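Local coordinates for protein first ORF in transposon ISC1904 (Sulfolobus solfataricus, PDB 3ILX) that probably binds DNA and carries out strand exchange as a serine-recombinase-type transposase, this chain being its resolvase-like domain, at residues S43-K48 and V109-T114. Numbering follows the deposited sequence.
Sequences SGLNMK and VEDLAT
A type I turn running from S43 to N46 leans on the flank of helix 105-125, with the CA atoms of L45 and D111 7.2 Å apart. S43 and D111 carry the polar half. With its hydroxyl swung anti to the backbone N (chi1 171°), S43 donates from OG to OD1 of D111 over 2.6 Å, meeting the carboxylate on its syn side but 32° out of its plane. The same OG accepts a hydrogen bond from the backbone N of L45 at 3.0 Å, an ST turn, so donating and accepting together fix the hydroxyl's rotation. The other carboxylate oxygen is held too: a water donates to OD2 of D111 and accepts a hydrogen bond from the backbone N of G44 at 2.8 Å, while R77 adds a salt bridge to OD2. An alanine in place of S43 would probably leave OD1 of D111 without its hydroxyl donor and the N of L45 without its turn acceptor. Beside this, the side chains of L45 and D111 run alongside each other, head to tail, and L45 brings CD1 3.6 Å from the backbone O of D111. That methyl also reaches T114, 4.0 Å from its CB. R77 and F78 touch L45 as well, and F119 of the second subunit packs on D111, so the contact sits close to the dimer interface. The arrangement joins the loop after strand 36-41 of the parallel sheet to the long helix following that sheet, as in the catalytic-domain fold of the resolvase family of serine recombinases.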
ATOM      1  N   SER A  43      -8.889  -1.088 -10.078  1.00 27.82           N
ATOM      2  CA  SER A  43      -7.953  -1.909  -9.345  1.00 29.20           C
ATOM      3  C   SER A  43      -7.830  -1.438  -7.900  1.00 29.45           C
ATOM      4  O   SER A  43      -7.968  -0.249  -7.601  1.00 29.88           O
ATOM      5  CB  SER A  43      -6.584  -1.852 -10.059  1.00 29.07           C
ATOM      6  OG  SER A  43      -5.560  -2.467  -9.295  1.00 28.84           O
ATOM      7  N   GLY A  44      -7.597  -2.382  -7.002  1.00 29.47           N
ATOM      8  CA  GLY A  44      -7.192  -2.043  -5.638  1.00 29.53           C
ATOM      9  C   GLY A  44      -5.912  -1.221  -5.535  1.00 29.31           C
ATOM     10  O   GLY A  44      -5.672  -0.572  -4.498  1.00 30.20           O
ATOM     11  N   LEU A  45      -5.091  -1.245  -6.585  1.00 28.20           N
ATOM     12  CA  LEU A  45      -3.891  -0.414  -6.659  1.00 29.26           C
ATOM     13  C   LEU A  45      -4.208   1.050  -6.974  1.00 29.98           C
ATOM     14  O   LEU A  45      -3.336   1.912  -6.829  1.00 30.92           O
ATOM     15  CB  LEU A  45      -2.953  -0.913  -7.776  1.00 28.52           C
ATOM     16  CG  LEU A  45      -2.171  -2.186  -7.481  1.00 28.17           C
ATOM     17  CD1 LEU A  45      -1.552  -2.715  -8.744  1.00 25.02           C
ATOM     18  CD2 LEU A  45      -1.074  -1.879  -6.442  1.00 26.12           C
ATOM     19  N   ASN A  46      -5.416   1.324  -7.477  1.00 30.16           N
ATOM     20  CA  ASN A  46      -5.713   2.679  -8.002  1.00 30.24           C
ATOM     21  C   ASN A  46      -6.099   3.611  -6.841  1.00 29.95           C
ATOM     22  O   ASN A  46      -7.170   3.477  -6.228  1.00 30.72           O
ATOM     23  CB  ASN A  46      -6.779   2.613  -9.097  1.00 30.01           C
ATOM     24  CG  ASN A  46      -7.211   4.002  -9.623  1.00 31.37           C
ATOM     25  OD1 ASN A  46      -6.727   5.047  -9.187  1.00 32.40           O
ATOM     26  ND2 ASN A  46      -8.143   3.994 -10.566  1.00 31.82           N
HETATM   27  N   MSE A  47      -5.179   4.505  -6.506  1.00 29.51           N
HETATM   28  CA  MSE A  47      -5.344   5.420  -5.368  1.00 29.18           C
HETATM   29  C   MSE A  47      -6.253   6.635  -5.703  1.00 29.63           C
HETATM   30  O   MSE A  47      -6.534   7.470  -4.830  1.00 29.50           O
HETATM   31  CB  MSE A  47      -3.977   5.900  -4.875  1.00 28.61           C
HETATM   32  CG  MSE A  47      -3.032   4.796  -4.458  1.00 28.70           C
HETATM   33 SE   MSE A  47      -3.605   4.157  -2.748  0.50 33.25          SE
HETATM   34  CE  MSE A  47      -4.914   2.817  -3.323  1.00 23.71           C
ATOM     35  N   LYS A  48      -6.722   6.706  -6.951  1.00 29.13           N
ATOM     36  CA  LYS A  48      -7.656   7.750  -7.373  1.00 29.19           C
ATOM     37  C   LYS A  48      -9.123   7.299  -7.434  1.00 29.12           C
ATOM     38  O   LYS A  48      -9.997   8.087  -7.802  1.00 28.15           O
ATOM     39  CB  LYS A  48      -7.201   8.371  -8.705  1.00 29.04           C
ATOM     40  CG  LYS A  48      -5.819   9.009  -8.623  1.00 29.76           C
ATOM     41  CD  LYS A  48      -5.276   9.502 -10.000  1.00 30.28           C
ATOM     42  CE  LYS A  48      -3.827   9.939  -9.870  1.00 31.25           C
ATOM     43  NZ  LYS A  48      -3.331  10.950 -10.895  1.00 35.92           N
ATOM     44  N   VAL A 109      -3.274 -10.981 -12.084  1.00 25.92           N
ATOM     45  CA  VAL A 109      -2.305 -10.925 -13.175  1.00 27.39           C
ATOM     46  C   VAL A 109      -2.187  -9.482 -13.647  1.00 27.63           C
ATOM     47  O   VAL A 109      -1.093  -8.977 -13.939  1.00 29.17           O
ATOM     48  CB  VAL A 109      -2.732 -11.871 -14.338  1.00 28.03           C
ATOM     49  CG1 VAL A 109      -1.944 -11.634 -15.604  1.00 27.88           C
ATOM     50  CG2 VAL A 109      -2.620 -13.369 -13.908  1.00 28.73           C
ATOM     51  N   GLU A 110      -3.332  -8.822 -13.727  1.00 27.39           N
ATOM     52  CA  GLU A 110      -3.398  -7.434 -14.111  1.00 27.65           C
ATOM     53  C   GLU A 110      -2.677  -6.554 -13.097  1.00 26.49           C
ATOM     54  O   GLU A 110      -1.946  -5.629 -13.479  1.00 26.13           O
ATOM     55  CB  GLU A 110      -4.850  -7.020 -14.217  1.00 27.82           C
ATOM     56  CG  GLU A 110      -5.053  -5.595 -14.593  1.00 34.43           C
ATOM     57  CD  GLU A 110      -6.502  -5.160 -14.408  1.00 41.23           C
ATOM     58  OE1 GLU A 110      -7.430  -6.013 -14.468  1.00 44.36           O
ATOM     59  OE2 GLU A 110      -6.707  -3.957 -14.178  1.00 43.19           O
ATOM     60  N   ASP A 111      -2.891  -6.818 -11.808  1.00 25.34           N
ATOM     61  CA  ASP A 111      -2.220  -6.046 -10.748  1.00 26.02           C
ATOM     62  C   ASP A 111      -0.699  -6.282 -10.764  1.00 26.14           C
ATOM     63  O   ASP A 111       0.103  -5.330 -10.678  1.00 25.83           O
ATOM     64  CB  ASP A 111      -2.803  -6.403  -9.375  1.00 26.07           C
ATOM     65  CG  ASP A 111      -4.109  -5.663  -9.070  1.00 28.08           C
ATOM     66  OD1 ASP A 111      -4.567  -4.792  -9.879  1.00 25.22           O
ATOM     67  OD2 ASP A 111      -4.669  -5.944  -7.977  1.00 28.77           O
ATOM     68  N   LEU A 112      -0.297  -7.539 -10.914  1.00 26.40           N
ATOM     69  CA  LEU A 112       1.130  -7.831 -11.057  1.00 28.16           C
ATOM     70  C   LEU A 112       1.755  -7.126 -12.284  1.00 28.24           C
ATOM     71  O   LEU A 112       2.835  -6.550 -12.176  1.00 28.26           O
ATOM     72  CB  LEU A 112       1.404  -9.327 -11.066  1.00 28.79           C
ATOM     73  CG  LEU A 112       2.875  -9.728 -10.875  1.00 32.51           C
ATOM     74  CD1 LEU A 112       3.568  -8.998  -9.707  1.00 31.56           C
ATOM     75  CD2 LEU A 112       2.905 -11.229 -10.647  1.00 28.81           C
ATOM     76  N   ALA A 113       1.063  -7.139 -13.412  1.00 27.53           N
ATOM     77  CA  ALA A 113       1.560  -6.446 -14.614  1.00 27.58           C
ATOM     78  C   ALA A 113       1.735  -4.931 -14.371  1.00 27.26           C
ATOM     79  O   ALA A 113       2.710  -4.304 -14.833  1.00 28.19           O
ATOM     80  CB  ALA A 113       0.603  -6.693 -15.806  1.00 26.34           C
ATOM     81  N   THR A 114       0.780  -4.329 -13.681  1.00 26.12           N
ATOM     82  CA  THR A 114       0.909  -2.920 -13.297  1.00 25.26           C
ATOM     83  C   THR A 114       2.125  -2.692 -12.413  1.00 25.01           C
ATOM     84  O   THR A 114       2.890  -1.748 -12.639  1.00 24.04           O
ATOM     85  CB  THR A 114      -0.370  -2.449 -12.589  1.00 25.16           C
ATOM     86  OG1 THR A 114      -1.470  -2.663 -13.474  1.00 24.42           O
ATOM     87  CG2 THR A 114      -0.317  -0.977 -12.180  1.00 23.68           C
TER
HETATM   88  O   HOH W   1      -6.913  -5.055  -7.271  1.00 27.07           O